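Local structure of manganese lipoxygenase (Gaeumannomyces graminis, 5FX8) at residues Tyr219-Ala231 with Phe347-Ser360. The protein oxygenates linoleic and alpha-linolenic acids at a catalytic manganese centre, giving 11S- and 13R-hydroperoxy fatty acids. Sequence-based numbering, arbitrary orientation.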
ATOM      1  N   TYR A 219      -8.376 -17.376 -18.923  1.00 13.43           N
ATOM      2  CA  TYR A 219      -6.986 -17.377 -19.357  1.00 12.89           C
ATOM      3  C   TYR A 219      -6.064 -18.070 -18.356  1.00 13.60           C
ATOM      4  O   TYR A 219      -4.983 -18.519 -18.739  1.00 13.50           O
ATOM      5  CB  TYR A 219      -6.521 -15.931 -19.598  1.00 14.58           C
ATOM      6  CG  TYR A 219      -5.199 -15.809 -20.312  1.00 17.31           C
ATOM      7  CD1 TYR A 219      -5.136 -15.829 -21.696  1.00 18.82           C
ATOM      8  CD2 TYR A 219      -4.004 -15.671 -19.604  1.00 18.17           C
ATOM      9  CE1 TYR A 219      -3.936 -15.729 -22.365  1.00 20.53           C
ATOM     10  CE2 TYR A 219      -2.784 -15.576 -20.262  1.00 17.61           C
ATOM     11  CZ  TYR A 219      -2.754 -15.607 -21.651  1.00 26.48           C
ATOM     12  OH  TYR A 219      -1.548 -15.511 -22.335  1.00 26.69           O
ATOM     13  N   GLN A 220      -6.449 -18.160 -17.086  1.00 12.51           N
ATOM     14  CA  GLN A 220      -5.600 -18.835 -16.117  1.00 14.11           C
ATOM     15  C   GLN A 220      -5.608 -20.355 -16.288  1.00 14.25           C
ATOM     16  O   GLN A 220      -4.922 -21.063 -15.561  1.00 14.18           O
ATOM     17  CB  GLN A 220      -6.014 -18.455 -14.696  1.00 13.31           C
ATOM     18  CG  GLN A 220      -5.926 -16.984 -14.414  1.00 11.37           C
ATOM     19  CD  GLN A 220      -6.473 -16.582 -13.059  1.00 12.08           C
ATOM     20  OE1 GLN A 220      -6.399 -17.324 -12.076  1.00 14.91           O
ATOM     21  NE2 GLN A 220      -7.054 -15.397 -13.010  1.00 15.14           N
ATOM     22  N   LYS A 221      -6.388 -20.859 -17.227  1.00 14.45           N
ATOM     23  CA  LYS A 221      -6.319 -22.257 -17.607  1.00 13.19           C
ATOM     24  C   LYS A 221      -4.921 -22.623 -18.100  1.00 15.38           C
ATOM     25  O   LYS A 221      -4.469 -23.758 -17.909  1.00 18.34           O
ATOM     26  CB  LYS A 221      -7.391 -22.478 -18.658  1.00 13.48           C
ATOM     27  CG  LYS A 221      -7.552 -23.809 -19.206  1.00 22.89           C
ATOM     28  CD  LYS A 221      -8.575 -23.752 -20.317  1.00 19.30           C
ATOM     29  CE  LYS A 221      -8.240 -22.619 -21.267  1.00 20.46           C
ATOM     30  NZ  LYS A 221      -9.059 -22.647 -22.500  1.00 25.56           N
ATOM     31  N   LYS A 222      -4.210 -21.653 -18.686  1.00 15.40           N
ATOM     32  CA  LYS A 222      -2.857 -21.765 -19.227  1.00 14.41           C
ATOM     33  C   LYS A 222      -1.780 -22.068 -18.178  1.00 13.25           C
ATOM     34  O   LYS A 222      -0.685 -22.497 -18.547  1.00 15.97           O
ATOM     35  CB  LYS A 222      -2.551 -20.462 -19.973  1.00 14.16           C
ATOM     36  CG  LYS A 222      -1.133 -20.017 -20.027  1.00 14.40           C
ATOM     37  CD  LYS A 222      -1.021 -18.669 -20.681  1.00 17.60           C
ATOM     38  CE  LYS A 222       0.430 -18.309 -20.927  1.00 16.79           C
ATOM     39  NZ  LYS A 222       0.559 -17.080 -21.748  1.00 23.95           N
ATOM     40  N   TYR A 223      -2.069 -21.919 -16.895  1.00 13.54           N
ATOM     41  CA  TYR A 223      -1.100 -22.088 -15.826  1.00 11.24           C
ATOM     42  C   TYR A 223      -1.375 -23.362 -15.030  1.00 13.72           C
ATOM     43  O   TYR A 223      -2.516 -23.818 -14.919  1.00 13.88           O
ATOM     44  CB  TYR A 223      -1.125 -20.877 -14.888  1.00 13.62           C
ATOM     45  CG  TYR A 223      -0.913 -19.561 -15.604  1.00 12.77           C
ATOM     46  CD1 TYR A 223       0.177 -19.380 -16.439  1.00 11.59           C
ATOM     47  CD2 TYR A 223      -1.824 -18.532 -15.489  1.00 12.29           C
ATOM     48  CE1 TYR A 223       0.355 -18.225 -17.097  1.00 13.97           C
ATOM     49  CE2 TYR A 223      -1.645 -17.351 -16.157  1.00 13.47           C
ATOM     50  CZ  TYR A 223      -0.549 -17.198 -16.956  1.00 14.61           C
ATOM     51  OH  TYR A 223      -0.335 -16.031 -17.653  1.00 20.84           O
ATOM     52  N   THR A 224      -0.308 -23.916 -14.455  1.00 13.86           N
ATOM     53  CA  THR A 224      -0.341 -25.113 -13.650  1.00 12.13           C
ATOM     54  C   THR A 224      -0.059 -24.772 -12.202  1.00 13.76           C
ATOM     55  O   THR A 224       0.979 -24.174 -11.910  1.00 14.61           O
ATOM     56  CB  THR A 224       0.704 -26.110 -14.138  1.00 12.08           C
ATOM     57  OG1 THR A 224       0.567 -26.285 -15.551  1.00 17.22           O
ATOM     58  CG2 THR A 224       0.563 -27.433 -13.420  1.00 10.04           C
ATOM     59  N   PRO A 225      -0.912 -25.171 -11.272  1.00 12.51           N
ATOM     60  CA  PRO A 225      -0.669 -24.848  -9.871  1.00 11.98           C
ATOM     61  C   PRO A 225       0.579 -25.522  -9.331  1.00 15.56           C
ATOM     62  O   PRO A 225       1.049 -26.540  -9.841  1.00 19.38           O
ATOM     63  CB  PRO A 225      -1.918 -25.379  -9.175  1.00 13.20           C
ATOM     64  CG  PRO A 225      -2.912 -25.446 -10.211  1.00 14.79           C
ATOM     65  CD  PRO A 225      -2.200 -25.843 -11.442  1.00 13.93           C
ATOM     66  N   GLN A 226       1.117 -24.927  -8.275  1.00 15.60           N
ATOM     67  CA  GLN A 226       2.181 -25.561  -7.530  1.00 15.49           C
ATOM     68  C   GLN A 226       1.677 -26.858  -6.912  1.00 17.22           C
ATOM     69  O   GLN A 226       0.509 -26.956  -6.535  1.00 23.27           O
ATOM     70  CB  GLN A 226       2.673 -24.650  -6.418  1.00 17.71           C
ATOM     71  CG  GLN A 226       3.183 -23.296  -6.834  1.00 12.77           C
ATOM     72  CD  GLN A 226       3.722 -22.587  -5.643  1.00 16.95           C
ATOM     73  OE1 GLN A 226       4.818 -22.892  -5.190  1.00 20.77           O
ATOM     74  NE2 GLN A 226       2.947 -21.673  -5.089  1.00 13.32           N
ATOM     75  N   PRO A 227       2.544 -27.853  -6.761  1.00 19.58           N
ATOM     76  CA  PRO A 227       2.126 -29.111  -6.124  1.00 18.03           C
ATOM     77  C   PRO A 227       1.530 -28.884  -4.744  1.00 16.52           C
ATOM     78  O   PRO A 227       1.996 -28.047  -3.974  1.00 18.96           O
ATOM     79  CB  PRO A 227       3.428 -29.920  -6.050  1.00 20.48           C
ATOM     80  CG  PRO A 227       4.529 -28.913  -6.239  1.00 22.07           C
ATOM     81  CD  PRO A 227       3.966 -27.859  -7.136  1.00 18.36           C
ATOM     82  N   GLY A 228       0.495 -29.652  -4.427  1.00 16.69           N
ATOM     83  CA  GLY A 228      -0.263 -29.427  -3.218  1.00 17.73           C
ATOM     84  C   GLY A 228      -1.225 -28.256  -3.283  1.00 22.75           C
ATOM     85  O   GLY A 228      -1.967 -28.038  -2.322  1.00 23.53           O
ATOM     86  N   ARG A 229      -1.221 -27.501  -4.391  1.00 19.93           N
ATOM     87  CA  ARG A 229      -2.095 -26.380  -4.675  1.00 19.55           C
ATOM     88  C   ARG A 229      -2.958 -26.672  -5.884  1.00 19.70           C
ATOM     89  O   ARG A 229      -2.582 -27.421  -6.786  1.00 15.77           O
ATOM     90  CB  ARG A 229      -1.321 -25.108  -4.969  1.00 18.87           C
ATOM     91  CG  ARG A 229      -0.305 -24.796  -3.929  1.00 18.54           C
ATOM     92  CD  ARG A 229      -0.881 -24.602  -2.543  1.00 18.00           C
ATOM     93  NE  ARG A 229       0.139 -24.256  -1.584  1.00 20.30           N
ATOM     94  CZ  ARG A 229       0.723 -25.148  -0.769  1.00 26.48           C
ATOM     95  NH1 ARG A 229       0.451 -26.446  -0.787  1.00 26.34           N
ATOM     96  NH2 ARG A 229       1.633 -24.747   0.080  1.00 23.24           N
ATOM     97  N   TYR A 230      -4.111 -26.028  -5.905  1.00 16.17           N
ATOM     98  CA  TYR A 230      -5.059 -26.238  -6.970  1.00 16.56           C
ATOM     99  C   TYR A 230      -5.697 -24.904  -7.317  1.00 17.36           C
ATOM    100  O   TYR A 230      -5.604 -23.942  -6.557  1.00 16.11           O
ATOM    101  CB  TYR A 230      -6.091 -27.269  -6.546  1.00 18.98           C
ATOM    102  CG  TYR A 230      -5.478 -28.504  -5.975  1.00 17.87           C
ATOM    103  CD1 TYR A 230      -5.154 -28.587  -4.630  1.00 18.25           C
ATOM    104  CD2 TYR A 230      -5.227 -29.600  -6.782  1.00 19.41           C
ATOM    105  CE1 TYR A 230      -4.591 -29.714  -4.114  1.00 19.74           C
ATOM    106  CE2 TYR A 230      -4.681 -30.742  -6.277  1.00 17.47           C
ATOM    107  CZ  TYR A 230      -4.362 -30.802  -4.949  1.00 19.58           C
ATOM    108  OH  TYR A 230      -3.807 -31.955  -4.449  1.00 22.59           O
ATOM    109  N   ALA A 231      -6.347 -24.851  -8.476  1.00 17.14           N
ATOM    110  CA  ALA A 231      -6.934 -23.609  -8.953  1.00 16.13           C
ATOM    111  C   ALA A 231      -7.811 -23.897 -10.158  1.00 17.05           C
ATOM    112  O   ALA A 231      -7.557 -24.849 -10.894  1.00 19.57           O
ATOM    113  CB  ALA A 231      -5.854 -22.592  -9.331  1.00 15.04           C
ATOM    114  N   PHE A 347       0.504 -18.196  -2.657  1.00 11.94           N
ATOM    115  CA  PHE A 347      -0.503 -18.286  -3.692  1.00 11.20           C
ATOM    116  C   PHE A 347      -0.463 -19.644  -4.380  1.00 12.83           C
ATOM    117  O   PHE A 347       0.522 -20.388  -4.300  1.00 15.72           O
ATOM    118  CB  PHE A 347      -0.315 -17.178  -4.716  1.00 11.63           C
ATOM    119  CG  PHE A 347      -0.685 -15.811  -4.213  1.00 11.51           C
ATOM    120  CD1 PHE A 347       0.124 -15.136  -3.319  1.00 11.52           C
ATOM    121  CD2 PHE A 347      -1.826 -15.188  -4.670  1.00 10.36           C
ATOM    122  CE1 PHE A 347      -0.221 -13.888  -2.886  1.00 11.83           C
ATOM    123  CE2 PHE A 347      -2.164 -13.934  -4.251  1.00  9.73           C
ATOM    124  CZ  PHE A 347      -1.370 -13.280  -3.360  1.00 11.29           C
ATOM    125  N   GLY A 348      -1.575 -19.950  -5.055  1.00 10.92           N
ATOM    126  CA  GLY A 348      -1.825 -21.174  -5.768  1.00 10.34           C
ATOM    127  C   GLY A 348      -0.971 -21.373  -6.995  1.00 12.50           C
ATOM    128  O   GLY A 348      -0.334 -22.412  -7.131  1.00 20.16           O
ATOM    129  N   LEU A 349      -0.935 -20.398  -7.875  1.00 12.22           N
ATOM    130  CA  LEU A 349      -0.117 -20.440  -9.073  1.00 12.26           C
ATOM    131  C   LEU A 349       1.318 -20.002  -8.781  1.00 13.24           C
ATOM    132  O   LEU A 349       1.547 -19.097  -7.972  1.00 13.09           O
ATOM    133  CB  LEU A 349      -0.710 -19.543 -10.147  1.00 10.54           C
ATOM    134  CG  LEU A 349      -2.113 -19.905 -10.612  1.00 11.37           C
ATOM    135  CD1 LEU A 349      -2.401 -19.208 -11.893  1.00 12.92           C
ATOM    136  CD2 LEU A 349      -2.269 -21.385 -10.809  1.00 12.66           C
ATOM    137  N   PRO A 350       2.299 -20.614  -9.440  1.00 13.30           N
ATOM    138  CA  PRO A 350       3.701 -20.273  -9.168  1.00 13.04           C
ATOM    139  C   PRO A 350       4.034 -18.870  -9.642  1.00 14.30           C
ATOM    140  O   PRO A 350       3.342 -18.291 -10.484  1.00 17.72           O
ATOM    141  CB  PRO A 350       4.486 -21.315  -9.976  1.00 11.07           C
ATOM    142  CG  PRO A 350       3.611 -21.613 -11.120  1.00 10.69           C
ATOM    143  CD  PRO A 350       2.183 -21.554 -10.568  1.00 12.67           C
ATOM    144  N   ALA A 351       5.145 -18.346  -9.105  1.00 12.11           N
ATOM    145  CA  ALA A 351       5.606 -17.008  -9.459  1.00 11.39           C
ATOM    146  C   ALA A 351       5.853 -16.866 -10.950  1.00 14.66           C
ATOM    147  O   ALA A 351       5.708 -15.762 -11.491  1.00 18.12           O
ATOM    148  CB  ALA A 351       6.876 -16.654  -8.699  1.00 10.95           C
ATOM    149  N   SER A 352       6.213 -17.953 -11.633  1.00 12.50           N
ATOM    150  CA  SER A 352       6.463 -17.864 -13.065  1.00 12.04           C
ATOM    151  C   SER A 352       5.189 -17.540 -13.832  1.00 16.23           C
ATOM    152  O   SER A 352       5.231 -16.847 -14.861  1.00 19.97           O
ATOM    153  CB  SER A 352       7.048 -19.180 -13.559  1.00 14.55           C
ATOM    154  OG  SER A 352       6.162 -20.224 -13.222  1.00 19.97           O
ATOM    155  N   ALA A 353       4.045 -18.043 -13.350  1.00 12.95           N
ATOM    156  CA  ALA A 353       2.762 -17.761 -13.988  1.00 11.77           C
ATOM    157  C   ALA A 353       2.279 -16.359 -13.646  1.00 12.05           C
ATOM    158  O   ALA A 353       1.798 -15.626 -14.522  1.00 19.71           O
ATOM    159  CB  ALA A 353       1.730 -18.796 -13.560  1.00 11.21           C
ATOM    160  N   ALA A 354       2.404 -15.975 -12.372  1.00 11.27           N
ATOM    161  CA  ALA A 354       2.131 -14.602 -11.958  1.00 12.91           C
ATOM    162  C   ALA A 354       2.892 -13.586 -12.800  1.00 13.68           C
ATOM    163  O   ALA A 354       2.324 -12.582 -13.218  1.00 15.99           O
ATOM    164  CB  ALA A 354       2.487 -14.414 -10.486  1.00 12.53           C
ATOM    165  N   ILE A 355       4.191 -13.815 -13.029  1.00 14.27           N
ATOM    166  CA  ILE A 355       4.983 -12.865 -13.806  1.00 14.50           C
ATOM    167  C   ILE A 355       4.598 -12.929 -15.277  1.00 11.82           C
ATOM    168  O   ILE A 355       4.673 -11.925 -15.981  1.00 12.10           O
ATOM    169  CB  ILE A 355       6.493 -13.115 -13.580  1.00 14.86           C
ATOM    170  CG1 ILE A 355       6.941 -12.528 -12.253  1.00 12.05           C
ATOM    171  CG2 ILE A 355       7.349 -12.446 -14.624  1.00 13.94           C
ATOM    172  CD1 ILE A 355       6.867 -11.056 -12.252  1.00 17.66           C
ATOM    173  N   ASP A 356       4.169 -14.094 -15.765  1.00 15.60           N
ATOM    174  CA  ASP A 356       3.778 -14.178 -17.172  1.00 11.61           C
ATOM    175  C   ASP A 356       2.497 -13.396 -17.458  1.00 15.21           C
ATOM    176  O   ASP A 356       2.322 -12.879 -18.568  1.00 14.34           O
ATOM    177  CB  ASP A 356       3.649 -15.649 -17.578  1.00 14.12           C
ATOM    178  CG  ASP A 356       2.976 -15.858 -18.942  1.00 22.36           C
ATOM    179  OD1 ASP A 356       3.666 -15.720 -19.980  1.00 24.60           O
ATOM    180  OD2 ASP A 356       1.772 -16.219 -18.982  1.00 18.48           O
ATOM    181  N   PHE A 357       1.611 -13.251 -16.474  1.00 17.99           N
ATOM    182  CA  PHE A 357       0.313 -12.656 -16.785  1.00 13.75           C
ATOM    183  C   PHE A 357       0.359 -11.195 -17.268  1.00 14.42           C
ATOM    184  O   PHE A 357      -0.251 -10.902 -18.310  1.00 20.05           O
ATOM    185  CB  PHE A 357      -0.603 -12.832 -15.579  1.00 11.38           C
ATOM    186  CG  PHE A 357      -1.973 -12.357 -15.823  1.00 13.46           C
ATOM    187  CD1 PHE A 357      -2.859 -13.123 -16.555  1.00 12.37           C
ATOM    188  CD2 PHE A 357      -2.382 -11.137 -15.343  1.00 11.34           C
ATOM    189  CE1 PHE A 357      -4.121 -12.694 -16.788  1.00 14.31           C
ATOM    190  CE2 PHE A 357      -3.647 -10.699 -15.577  1.00 12.29           C
ATOM    191  CZ  PHE A 357      -4.519 -11.475 -16.301  1.00 14.83           C
ATOM    192  N   PRO A 358       1.006 -10.238 -16.585  1.00 13.46           N
ATOM    193  CA  PRO A 358       0.997  -8.858 -17.118  1.00 13.83           C
ATOM    194  C   PRO A 358       1.709  -8.688 -18.452  1.00 15.97           C
ATOM    195  O   PRO A 358       1.366  -7.780 -19.221  1.00 15.25           O
ATOM    196  CB  PRO A 358       1.692  -8.056 -16.015  1.00 11.01           C
ATOM    197  CG  PRO A 358       2.476  -9.082 -15.261  1.00 12.57           C
ATOM    198  CD  PRO A 358       1.627 -10.283 -15.252  1.00 11.75           C
ATOM    199  N   GLY A 359       2.719  -9.511 -18.733  1.00 16.01           N
ATOM    200  CA  GLY A 359       3.302  -9.518 -20.056  1.00 12.77           C
ATOM    201  C   GLY A 359       2.365 -10.048 -21.119  1.00 14.75           C
ATOM    202  O   GLY A 359       2.369  -9.552 -22.238  1.00 19.05           O
ATOM    203  N   SER A 360       1.571 -11.069 -20.803  1.00 14.01           N
ATOM    204  CA  SER A 360       0.550 -11.526 -21.748  1.00 15.47           C
ATOM    205  C   SER A 360      -0.491 -10.456 -22.008  1.00 17.26           C
ATOM    206  O   SER A 360      -0.936 -10.284 -23.146  1.00 20.48           O
ATOM    207  CB  SER A 360      -0.171 -12.755 -21.226  1.00 14.44           C
ATOM    208  OG  SER A 360       0.720 -13.794 -20.975  1.00 24.25           O
TER
HETATM  209  O   HOH W   1       1.317 -21.671  -1.718  1.00 15.89           O
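Tyr223 packs against Leu349 and Ala353 and shows how one aromatic side chain can join apolar packing to a polar anchor. Its CB meets Leu349 CD1 at 3.7 Å, the two side chains crossing at about a right angle. With CG anti to the carbonyl carbon (chi1 -55°), one ring face meets Ala353 CB in a CH-pi contact; CG and CD1 lie nearest that methyl, CD1 at 3.3 Å, while CD2 faces Leu349 CD1. Lys222 CG lies against the opposite face, also toward the rim. Farther out, CE2 approaches Phe357 CD1, and CE1 runs past the Asp356 carboxylate. At the tip, OH donates in the ring plane to Asp356 OD2, the 2.5 Å spacing being very short and not to be over-read; ring and carboxylate are turned 79° apart. Lys222 NZ bonds Tyr219 OH at 2.7 Å and reaches the same OD2 in a salt bridge whose hydrogen bond is weak. Elsewhere, Gln226 N donates to Gly348 O, while its NE2 bonds Phe347 O weakly and Asp344 O outside the segments. Leu349 also packs on Phe284 of helix 268-305, which carries manganese ligands His290 and His294. A strand-connecting loop is thus docked along the first turns of helix 351-363 and the residues leading into it, within the helical lipoxygenase fold.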